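Local coordinates for conserved protein (Methanosarcina mazei, PDB 2NR4) that binds flavin mononucleotide, probably in the manner of other FMN-binding barrel proteins, although its biological function is unknown, at residues Val81-Leu86 and Gly197-Lys202; Phe87-Phe92 and Met204-Glu209. All coordinates share one frame; numbering follows the deposited sequence.

Interaction 1 (Val81-Leu86 and Gly197-Lys202)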
ATOM      1  N   VAL A  81       6.622  -2.500   7.630  1.00 22.96           N
ATOM      2  CA  VAL A  81       7.304  -1.230   7.424  1.00 24.58           C
ATOM      3  C   VAL A  81       6.534  -0.453   6.333  1.00 24.99           C
ATOM      4  O   VAL A  81       6.268  -0.995   5.252  1.00 25.51           O
ATOM      5  CB  VAL A  81       8.774  -1.544   7.021  1.00 24.45           C
ATOM      6  CG1 VAL A  81       9.445  -0.364   6.263  1.00 25.08           C
ATOM      7  CG2 VAL A  81       9.592  -2.091   8.251  1.00 26.13           C
ATOM      8  N   TYR A  82       6.192   0.807   6.616  1.00 24.00           N
ATOM      9  CA  TYR A  82       5.544   1.689   5.621  1.00 25.34           C
ATOM     10  C   TYR A  82       6.542   2.700   5.047  1.00 25.26           C
ATOM     11  O   TYR A  82       6.209   3.443   4.148  1.00 26.63           O
ATOM     12  CB  TYR A  82       4.381   2.483   6.248  1.00 25.21           C
ATOM     13  CG  TYR A  82       3.283   1.634   6.844  1.00 26.47           C
ATOM     14  CD1 TYR A  82       2.892   0.452   6.252  1.00 26.86           C
ATOM     15  CD2 TYR A  82       2.607   2.055   7.979  1.00 24.00           C
ATOM     16  CE1 TYR A  82       1.857  -0.320   6.794  1.00 28.41           C
ATOM     17  CE2 TYR A  82       1.592   1.292   8.529  1.00 24.64           C
ATOM     18  CZ  TYR A  82       1.227   0.106   7.936  1.00 24.31           C
ATOM     19  OH  TYR A  82       0.229  -0.660   8.493  1.00 26.72           O
ATOM     20  N   ASP A  83       7.777   2.671   5.541  1.00 25.26           N
ATOM     21  CA  ASP A  83       8.816   3.585   5.109  1.00 24.80           C
ATOM     22  C   ASP A  83       9.581   3.053   3.886  1.00 23.33           C
ATOM     23  O   ASP A  83      10.251   2.024   3.979  1.00 24.06           O
ATOM     24  CB  ASP A  83       9.761   3.801   6.291  1.00 25.06           C
ATOM     25  CG  ASP A  83      10.896   4.735   5.973  1.00 29.12           C
ATOM     26  OD1 ASP A  83      10.844   5.526   4.962  1.00 32.05           O
ATOM     27  OD2 ASP A  83      11.851   4.672   6.781  1.00 30.30           O
ATOM     28  N   PRO A  84       9.486   3.744   2.731  1.00 23.38           N
ATOM     29  CA  PRO A  84      10.106   3.189   1.528  1.00 23.88           C
ATOM     30  C   PRO A  84      11.643   3.238   1.629  1.00 23.96           C
ATOM     31  O   PRO A  84      12.312   2.440   1.000  1.00 24.21           O
ATOM     32  CB  PRO A  84       9.593   4.121   0.425  1.00 24.44           C
ATOM     33  CG  PRO A  84       9.401   5.438   1.164  1.00 24.62           C
ATOM     34  CD  PRO A  84       8.810   5.025   2.456  1.00 23.28           C
ATOM     35  N   ILE A  85      12.172   4.196   2.390  1.00 25.00           N
ATOM     36  CA  ILE A  85      13.633   4.265   2.653  1.00 27.09           C
ATOM     37  C   ILE A  85      14.178   2.974   3.276  1.00 26.62           C
ATOM     38  O   ILE A  85      15.154   2.396   2.804  1.00 26.43           O
ATOM     39  CB  ILE A  85      14.034   5.519   3.466  1.00 26.19           C
ATOM     40  CG1 ILE A  85      13.802   6.798   2.624  1.00 26.79           C
ATOM     41  CG2 ILE A  85      15.543   5.419   3.847  1.00 28.82           C
ATOM     42  CD1 ILE A  85      13.887   8.111   3.435  1.00 29.61           C
ATOM     43  N   LEU A  86      13.515   2.496   4.327  1.00 29.16           N
ATOM     44  CA  LEU A  86      13.918   1.230   4.975  1.00 28.65           C
ATOM     45  C   LEU A  86      13.802   0.022   4.055  1.00 29.06           C
ATOM     46  O   LEU A  86      14.685  -0.861   4.026  1.00 27.58           O
ATOM     47  CB  LEU A  86      13.145   1.062   6.277  1.00 29.21           C
ATOM     48  CG  LEU A  86      13.651   0.306   7.499  1.00 32.00           C
ATOM     49  CD1 LEU A  86      15.153   0.605   7.810  1.00 32.20           C
ATOM     50  CD2 LEU A  86      12.770   0.715   8.652  1.00 30.85           C
ATOM     51  N   GLY A 197       5.865  11.323  -1.659  1.00 26.81           N
ATOM     52  CA  GLY A 197       6.433  12.406  -0.867  1.00 27.92           C
ATOM     53  C   GLY A 197       7.938  12.388  -0.894  1.00 29.39           C
ATOM     54  O   GLY A 197       8.554  11.661  -1.712  1.00 28.03           O
ATOM     55  N   ASP A 198       8.531  13.184   0.004  1.00 30.38           N
ATOM     56  CA  ASP A 198       9.992  13.217   0.192  1.00 31.68           C
ATOM     57  C   ASP A 198      10.628  11.841   0.424  1.00 31.17           C
ATOM     58  O   ASP A 198      11.698  11.561  -0.122  1.00 31.64           O
ATOM     59  CB  ASP A 198      10.387  14.144   1.352  1.00 32.52           C
ATOM     60  CG  ASP A 198      10.218  15.610   1.009  1.00 37.53           C
ATOM     61  OD1 ASP A 198      10.056  15.904  -0.190  1.00 44.01           O
ATOM     62  OD2 ASP A 198      10.237  16.467   1.929  1.00 44.04           O
ATOM     63  N   ALA A 199      10.002  10.993   1.245  1.00 30.35           N
ATOM     64  CA  ALA A 199      10.578   9.678   1.547  1.00 29.11           C
ATOM     65  C   ALA A 199      10.704   8.802   0.297  1.00 29.34           C
ATOM     66  O   ALA A 199      11.752   8.174   0.073  1.00 27.93           O
ATOM     67  CB  ALA A 199       9.770   8.959   2.622  1.00 29.50           C
ATOM     68  N   GLU A 200       9.648   8.768  -0.528  1.00 28.67           N
ATOM     69  CA  GLU A 200       9.726   8.051  -1.803  1.00 29.26           C
ATOM     70  C   GLU A 200      10.789   8.579  -2.751  1.00 30.38           C
ATOM     71  O   GLU A 200      11.492   7.813  -3.433  1.00 28.27           O
ATOM     72  CB  GLU A 200       8.374   8.030  -2.519  1.00 29.43           C
ATOM     73  CG  GLU A 200       7.362   7.110  -1.865  1.00 28.68           C
ATOM     74  CD  GLU A 200       6.734   7.672  -0.620  1.00 33.23           C
ATOM     75  OE1 GLU A 200       6.692   8.920  -0.479  1.00 30.06           O
ATOM     76  OE2 GLU A 200       6.279   6.856   0.230  1.00 34.68           O
ATOM     77  N   LYS A 201      10.900   9.902  -2.814  1.00 30.25           N
ATOM     78  CA  LYS A 201      11.865  10.492  -3.724  1.00 32.02           C
ATOM     79  C   LYS A 201      13.291  10.175  -3.264  1.00 30.10           C
ATOM     80  O   LYS A 201      14.131   9.859  -4.101  1.00 31.52           O
ATOM     81  CB  LYS A 201      11.584  11.984  -3.946  1.00 31.43           C
ATOM     82  CG  LYS A 201      10.233  12.248  -4.666  1.00 34.72           C
ATOM     83  CD  LYS A 201       9.935  13.776  -4.694  1.00 36.11           C
ATOM     84  CE  LYS A 201       8.497  14.085  -5.108  1.00 39.32           C
ATOM     85  NZ  LYS A 201       8.177  15.543  -4.913  1.00 44.03           N
ATOM     86  N   LYS A 202      13.521  10.181  -1.953  1.00 29.39           N
ATOM     87  CA  LYS A 202      14.793   9.731  -1.354  1.00 30.58           C
ATOM     88  C   LYS A 202      15.069   8.241  -1.611  1.00 28.80           C
ATOM     89  O   LYS A 202      16.202   7.852  -1.922  1.00 27.73           O
ATOM     90  CB  LYS A 202      14.827   9.993   0.164  1.00 30.24           C
ATOM     91  CG  LYS A 202      15.045  11.437   0.595  1.00 34.50           C
ATOM     92  CD  LYS A 202      15.541  11.516   2.066  1.00 35.82           C
ATOM     93  CE  LYS A 202      14.787  12.625   2.846  1.00 42.56           C
ATOM     94  NZ  LYS A 202      14.669  13.869   2.015  1.00 45.63           N
TER
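Pro84 and Ile85, in the first turn of helix 84-92, lie against the first turn of helix 198-210, where Ala199 meets both of them. The Pro84 ring points at the opposite helix and leads with CG, which sits 3.8 Å from Ala199 CB and marginally closer still to the backbone carbonyl carbon of that alanine. From another side the same carbon meets the Glu200 carboxylate, with Pro84 CG 3.6 Å from Glu200 OE2, the ring and the acid chain crossing at about a right angle. Glu200 leaves its helix facing away and returns through a bend at chi2 (77°), so that OE1 accepts from Gly197 N at 2.8 Å, the donor lying somewhat above the carboxylate plane. This side-chain bond ties the N-cap residue to the first turn. Ile85 extends along the other flank: CG1 lies beside the backbone N (chi1 -67°) and packs 3.6 Å from Ala199 O, while CD1 reaches Lys202 CB at 3.9 Å, the two chains crossing obliquely. Asp83 caps helix 84-92: its OD1 receives Ile85 N at 3.2 Å, from well above the carboxylate plane. Phe160 and Val163 of helix 158-176 touch both Pro84 and Glu200, and Asp198 N is hydrogen-bonded to Glu28 OE2 of the second subunit. The contact is thus van der Waals packing, in which Pro84 and Ile85 carbons also rest against the Glu200 carboxylate and the Ala199 carbonyl oxygen, while the two carboxylates each serve the start of their own helix; their negative charge near the N-termini would probably be favoured by the helix dipoles.

Interaction 2 (Phe87-Phe92 and Met204-Glu209); sequences FVRSTF and MKLIYE. With FMN (flavin mononucleotide), chain C.
With chi1 at 172°, Val88 sets CG1 anti to its backbone N and CG2 beside it, while Ile207 places CG1 beside its own N (chi1 -70°), so the valine fork meets the isoleucine chain at about a right angle. Val88 CG1 touches Ile207 CG1 and Leu206 CB, each at 3.7 Å, and CG2 packs against Ile207 CD1 at 3.9 Å. An alanine at Val88 would remove both branches and would probably loosen the packing against Leu206 and Ile207. On one flank Arg89 CG lies 3.7 Å from Leu206 CD1, the two chains side by side, while the guanidinium forms a salt bridge with Glu99. On the other, Phe92 brings CE2 obliquely to Ile207 CG1 at 4.0 Å; Thr91 CG2 lies over one face of its ring. Thr91 O accepts a 2.9 Å hydrogen bond from FMN O4', and Thr91 OG1 donates to Phe87 O at 2.7 Å in the carbonyl plane. The short segments run nearly parallel, 17° apart with axes 9.5 Å from each other; helix 158-176 also touches Val88, Phe92 and Ile207, helix 179-195 packs on Met204 and Tyr208, and Pro46 of strand 43-51 meets Phe87, Ser90 and Thr91.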
ATOM      1  N   PHE A  87      12.746  -0.039   3.242  1.00 28.18           N
ATOM      2  CA  PHE A  87      12.704  -1.061   2.220  1.00 27.23           C
ATOM      3  C   PHE A  87      13.898  -1.111   1.292  1.00 26.99           C
ATOM      4  O   PHE A  87      14.408  -2.178   0.950  1.00 26.13           O
ATOM      5  CB  PHE A  87      11.433  -0.916   1.333  1.00 28.88           C
ATOM      6  CG  PHE A  87      10.374  -1.887   1.656  1.00 26.24           C
ATOM      7  CD1 PHE A  87      10.385  -3.149   1.082  1.00 31.60           C
ATOM      8  CD2 PHE A  87       9.364  -1.553   2.543  1.00 32.35           C
ATOM      9  CE1 PHE A  87       9.409  -4.049   1.384  1.00 30.56           C
ATOM     10  CE2 PHE A  87       8.396  -2.463   2.842  1.00 29.91           C
ATOM     11  CZ  PHE A  87       8.441  -3.716   2.262  1.00 28.15           C
ATOM     12  N   VAL A  88      14.301   0.054   0.794  1.00 26.17           N
ATOM     13  CA  VAL A  88      15.344   0.089  -0.192  1.00 25.53           C
ATOM     14  C   VAL A  88      16.668  -0.171   0.525  1.00 25.17           C
ATOM     15  O   VAL A  88      17.474  -0.927   0.040  1.00 25.93           O
ATOM     16  CB  VAL A  88      15.362   1.427  -0.954  1.00 25.37           C
ATOM     17  CG1 VAL A  88      16.588   1.537  -1.846  1.00 26.37           C
ATOM     18  CG2 VAL A  88      14.077   1.571  -1.827  1.00 24.60           C
ATOM     19  N   ARG A  89      16.858   0.428   1.686  1.00 25.24           N
ATOM     20  CA  ARG A  89      18.098   0.181   2.452  1.00 26.63           C
ATOM     21  C   ARG A  89      18.248  -1.291   2.807  1.00 26.69           C
ATOM     22  O   ARG A  89      19.347  -1.843   2.702  1.00 27.46           O
ATOM     23  CB  ARG A  89      18.106   1.016   3.725  1.00 26.30           C
ATOM     24  CG  ARG A  89      18.301   2.522   3.456  1.00 27.40           C
ATOM     25  CD  ARG A  89      18.564   3.297   4.728  1.00 31.74           C
ATOM     26  NE  ARG A  89      19.645   2.672   5.496  1.00 29.37           N
ATOM     27  CZ  ARG A  89      19.561   2.273   6.763  1.00 32.16           C
ATOM     28  NH1 ARG A  89      18.448   2.440   7.479  1.00 31.03           N
ATOM     29  NH2 ARG A  89      20.629   1.691   7.321  1.00 31.94           N
ATOM     30  N   SER A  90      17.160  -1.939   3.236  1.00 25.38           N
ATOM     31  CA  SER A  90      17.288  -3.364   3.573  1.00 26.12           C
ATOM     32  C   SER A  90      17.508  -4.233   2.333  1.00 26.56           C
ATOM     33  O   SER A  90      17.997  -5.358   2.415  1.00 24.06           O
ATOM     34  CB  SER A  90      16.092  -3.851   4.376  1.00 26.28           C
ATOM     35  OG  SER A  90      14.954  -3.839   3.555  1.00 28.82           O
ATOM     36  N   THR A  91      17.125  -3.740   1.162  1.00 27.56           N
ATOM     37  CA  THR A  91      17.336  -4.516  -0.054  1.00 29.27           C
ATOM     38  C   THR A  91      18.767  -4.464  -0.529  1.00 30.98           C
ATOM     39  O   THR A  91      19.323  -5.483  -0.920  1.00 31.74           O
ATOM     40  CB  THR A  91      16.450  -4.008  -1.231  1.00 29.69           C
ATOM     41  OG1 THR A  91      15.090  -4.110  -0.860  1.00 30.15           O
ATOM     42  CG2 THR A  91      16.719  -4.811  -2.523  1.00 29.31           C
ATOM     43  N   PHE A  92      19.354  -3.269  -0.533  1.00 33.09           N
ATOM     44  CA  PHE A  92      20.634  -3.040  -1.190  1.00 35.94           C
ATOM     45  C   PHE A  92      21.784  -2.812  -0.240  1.00 37.74           C
ATOM     46  O   PHE A  92      22.932  -2.630  -0.690  1.00 38.79           O
ATOM     47  CB  PHE A  92      20.542  -1.843  -2.140  1.00 35.67           C
ATOM     48  CG  PHE A  92      19.588  -2.063  -3.280  1.00 37.72           C
ATOM     49  CD1 PHE A  92      19.894  -2.967  -4.301  1.00 38.81           C
ATOM     50  CD2 PHE A  92      18.377  -1.397  -3.321  1.00 36.63           C
ATOM     51  CE1 PHE A  92      18.982  -3.199  -5.346  1.00 38.68           C
ATOM     52  CE2 PHE A  92      17.483  -1.629  -4.348  1.00 37.46           C
ATOM     53  CZ  PHE A  92      17.789  -2.511  -5.355  1.00 37.41           C
ATOM     54  N   MET A 204      13.972   6.363  -4.165  1.00 27.72           N
ATOM     55  CA  MET A 204      14.364   6.200  -5.557  1.00 29.42           C
ATOM     56  C   MET A 204      15.815   6.571  -5.773  1.00 30.49           C
ATOM     57  O   MET A 204      16.526   5.874  -6.487  1.00 31.57           O
ATOM     58  CB  MET A 204      13.476   7.036  -6.483  1.00 30.02           C
ATOM     59  CG  MET A 204      12.119   6.423  -6.764  1.00 30.31           C
ATOM     60  SD  MET A 204      12.110   4.701  -7.357  1.00 28.28           S
ATOM     61  CE  MET A 204      13.062   4.751  -8.766  1.00 23.65           C
ATOM     62  N   LYS A 205      16.267   7.652  -5.152  1.00 31.40           N
ATOM     63  CA  LYS A 205      17.674   8.059  -5.247  1.00 33.45           C
ATOM     64  C   LYS A 205      18.594   6.945  -4.739  1.00 32.64           C
ATOM     65  O   LYS A 205      19.641   6.659  -5.341  1.00 32.46           O
ATOM     66  CB  LYS A 205      17.908   9.344  -4.454  1.00 33.52           C
ATOM     67  CG  LYS A 205      18.713  10.442  -5.205  1.00 38.92           C
ATOM     68  CD  LYS A 205      18.738  11.765  -4.407  1.00 37.59           C
ATOM     69  CE  LYS A 205      18.577  13.008  -5.312  1.00 45.09           C
ATOM     70  NZ  LYS A 205      19.822  13.826  -5.582  1.00 44.99           N
ATOM     71  N   LEU A 206      18.193   6.283  -3.652  1.00 31.28           N
ATOM     72  CA  LEU A 206      18.967   5.160  -3.144  1.00 31.38           C
ATOM     73  C   LEU A 206      19.044   3.979  -4.099  1.00 31.34           C
ATOM     74  O   LEU A 206      20.081   3.284  -4.151  1.00 31.37           O
ATOM     75  CB  LEU A 206      18.486   4.723  -1.757  1.00 31.16           C
ATOM     76  CG  LEU A 206      18.645   5.715  -0.592  1.00 31.72           C
ATOM     77  CD1 LEU A 206      18.172   5.016   0.671  1.00 30.17           C
ATOM     78  CD2 LEU A 206      20.103   6.193  -0.401  1.00 33.44           C
ATOM     79  N   ILE A 207      17.959   3.712  -4.829  1.00 30.77           N
ATOM     80  CA  ILE A 207      17.959   2.646  -5.849  1.00 31.04           C
ATOM     81  C   ILE A 207      18.984   2.927  -6.960  1.00 33.83           C
ATOM     82  O   ILE A 207      19.744   2.021  -7.362  1.00 33.03           O
ATOM     83  CB  ILE A 207      16.536   2.371  -6.459  1.00 31.27           C
ATOM     84  CG1 ILE A 207      15.637   1.710  -5.403  1.00 29.70           C
ATOM     85  CG2 ILE A 207      16.636   1.416  -7.623  1.00 30.65           C
ATOM     86  CD1 ILE A 207      14.116   1.726  -5.685  1.00 29.65           C
ATOM     87  N   TYR A 208      18.972   4.173  -7.435  1.00 35.58           N
ATOM     88  CA  TYR A 208      19.895   4.668  -8.457  1.00 38.83           C
ATOM     89  C   TYR A 208      21.358   4.549  -8.014  1.00 40.20           C
ATOM     90  O   TYR A 208      22.170   3.934  -8.726  1.00 40.28           O
ATOM     91  CB  TYR A 208      19.522   6.102  -8.832  1.00 39.83           C
ATOM     92  CG  TYR A 208      18.424   6.175  -9.858  1.00 41.84           C
ATOM     93  CD1 TYR A 208      17.158   5.662  -9.605  1.00 43.75           C
ATOM     94  CD2 TYR A 208      18.645   6.775 -11.086  1.00 46.62           C
ATOM     95  CE1 TYR A 208      16.150   5.734 -10.545  1.00 44.37           C
ATOM     96  CE2 TYR A 208      17.629   6.854 -12.045  1.00 46.95           C
ATOM     97  CZ  TYR A 208      16.386   6.323 -11.767  1.00 44.53           C
ATOM     98  OH  TYR A 208      15.378   6.388 -12.721  1.00 44.72           O
ATOM     99  N   GLU A 209      21.674   5.113  -6.839  1.00 41.18           N
ATOM    100  CA  GLU A 209      22.993   4.952  -6.205  1.00 42.61           C
ATOM    101  C   GLU A 209      23.420   3.484  -6.084  1.00 42.82           C
ATOM    102  O   GLU A 209      24.575   3.157  -6.346  1.00 42.92           O
ATOM    103  CB  GLU A 209      23.041   5.609  -4.827  1.00 42.41           C
ATOM    104  CG  GLU A 209      22.869   7.112  -4.817  1.00 43.19           C
ATOM    105  CD  GLU A 209      22.730   7.687  -3.400  1.00 44.16           C
ATOM    106  OE1 GLU A 209      23.064   6.992  -2.404  1.00 46.71           O
ATOM    107  OE2 GLU A 209      22.267   8.844  -3.288  1.00 48.50           O
TER
HETATM  108  N1  FMN C 401      13.559 -12.655  -1.798  1.00 42.32           N
HETATM  109  C2  FMN C 401      13.149 -13.915  -1.419  1.00 42.50           C
HETATM  110  O2  FMN C 401      13.992 -14.805  -1.335  1.00 42.87           O
HETATM  111  N3  FMN C 401      11.817 -14.174  -1.175  1.00 41.66           N
HETATM  112  C4  FMN C 401      10.878 -13.160  -1.286  1.00 41.68           C
HETATM  113  O4  FMN C 401       9.737 -13.314  -0.868  1.00 36.64           O
HETATM  114  C4A FMN C 401      11.287 -11.882  -1.657  1.00 41.99           C
HETATM  115  N5  FMN C 401      10.366 -10.854  -1.784  1.00 43.22           N
HETATM  116  C5A FMN C 401      10.774  -9.574  -2.135  1.00 42.42           C
HETATM  117  C6  FMN C 401       9.831  -8.544  -2.240  1.00 42.13           C
HETATM  118  C7  FMN C 401      10.227  -7.260  -2.588  1.00 42.39           C
HETATM  119  C7M FMN C 401       9.174  -6.202  -2.758  1.00 43.75           C
HETATM  120  C8  FMN C 401      11.591  -7.014  -2.856  1.00 42.66           C
HETATM  121  C8M FMN C 401      12.099  -5.639  -3.074  1.00 40.74           C
HETATM  122  C9  FMN C 401      12.541  -8.040  -2.759  1.00 42.18           C
HETATM  123  C9A FMN C 401      12.125  -9.331  -2.383  1.00 42.19           C
HETATM  124  N10 FMN C 401      13.049 -10.371  -2.272  1.00 41.98           N
HETATM  125  C10 FMN C 401      12.635 -11.638  -1.915  1.00 42.45           C
HETATM  126  C1' FMN C 401      14.473 -10.162  -2.691  1.00 41.97           C
HETATM  127  C2' FMN C 401      15.308  -9.902  -1.444  1.00 43.31           C
HETATM  128  O2' FMN C 401      14.720  -8.876  -0.689  1.00 42.11           O
HETATM  129  C3' FMN C 401      16.675  -9.429  -1.880  1.00 44.64           C
HETATM  130  O3' FMN C 401      17.289 -10.466  -2.626  1.00 44.23           O
HETATM  131  C4' FMN C 401      17.523  -9.002  -0.684  1.00 42.08           C
HETATM  132  O4' FMN C 401      18.629  -8.332  -1.236  1.00 47.31           O
HETATM  133  C5' FMN C 401      17.982 -10.198   0.162  1.00 42.16           C
HETATM  134  O5' FMN C 401      19.032  -9.816   1.026  1.00 39.45           O
HETATM  135  P   FMN C 401      19.693 -10.765   2.166  1.00 40.26           P
HETATM  136  O1P FMN C 401      20.897 -11.435   1.483  1.00 38.38           O
HETATM  137  O2P FMN C 401      18.675 -11.861   2.554  1.00 31.16           O
HETATM  138  O3P FMN C 401      20.179  -9.852   3.294  1.00 36.38           O

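Interactions 1 and 2 are successive portions of one helix pair, their centres about 10 Å apart: both join helix 84-92 to helix 198-210. Along the chain, 81-86 runs straight into 87-92, and 197-202 precedes 204-209, so the contacts advance in the same direction on both helices. Ile85 CG2 meets Leu206 CD1 at 4.1 Å, which carries the packing from one contact into the other. Interaction 1 joins the helix starts, near the second subunit, whereas interaction 2 lies nearer the FMN. Together they pack helix 198-210, from the C-terminal DUF447 region, along helix 84-92 of the N-terminal FMN-binding region, whose Thr91 also contacts the cofactor.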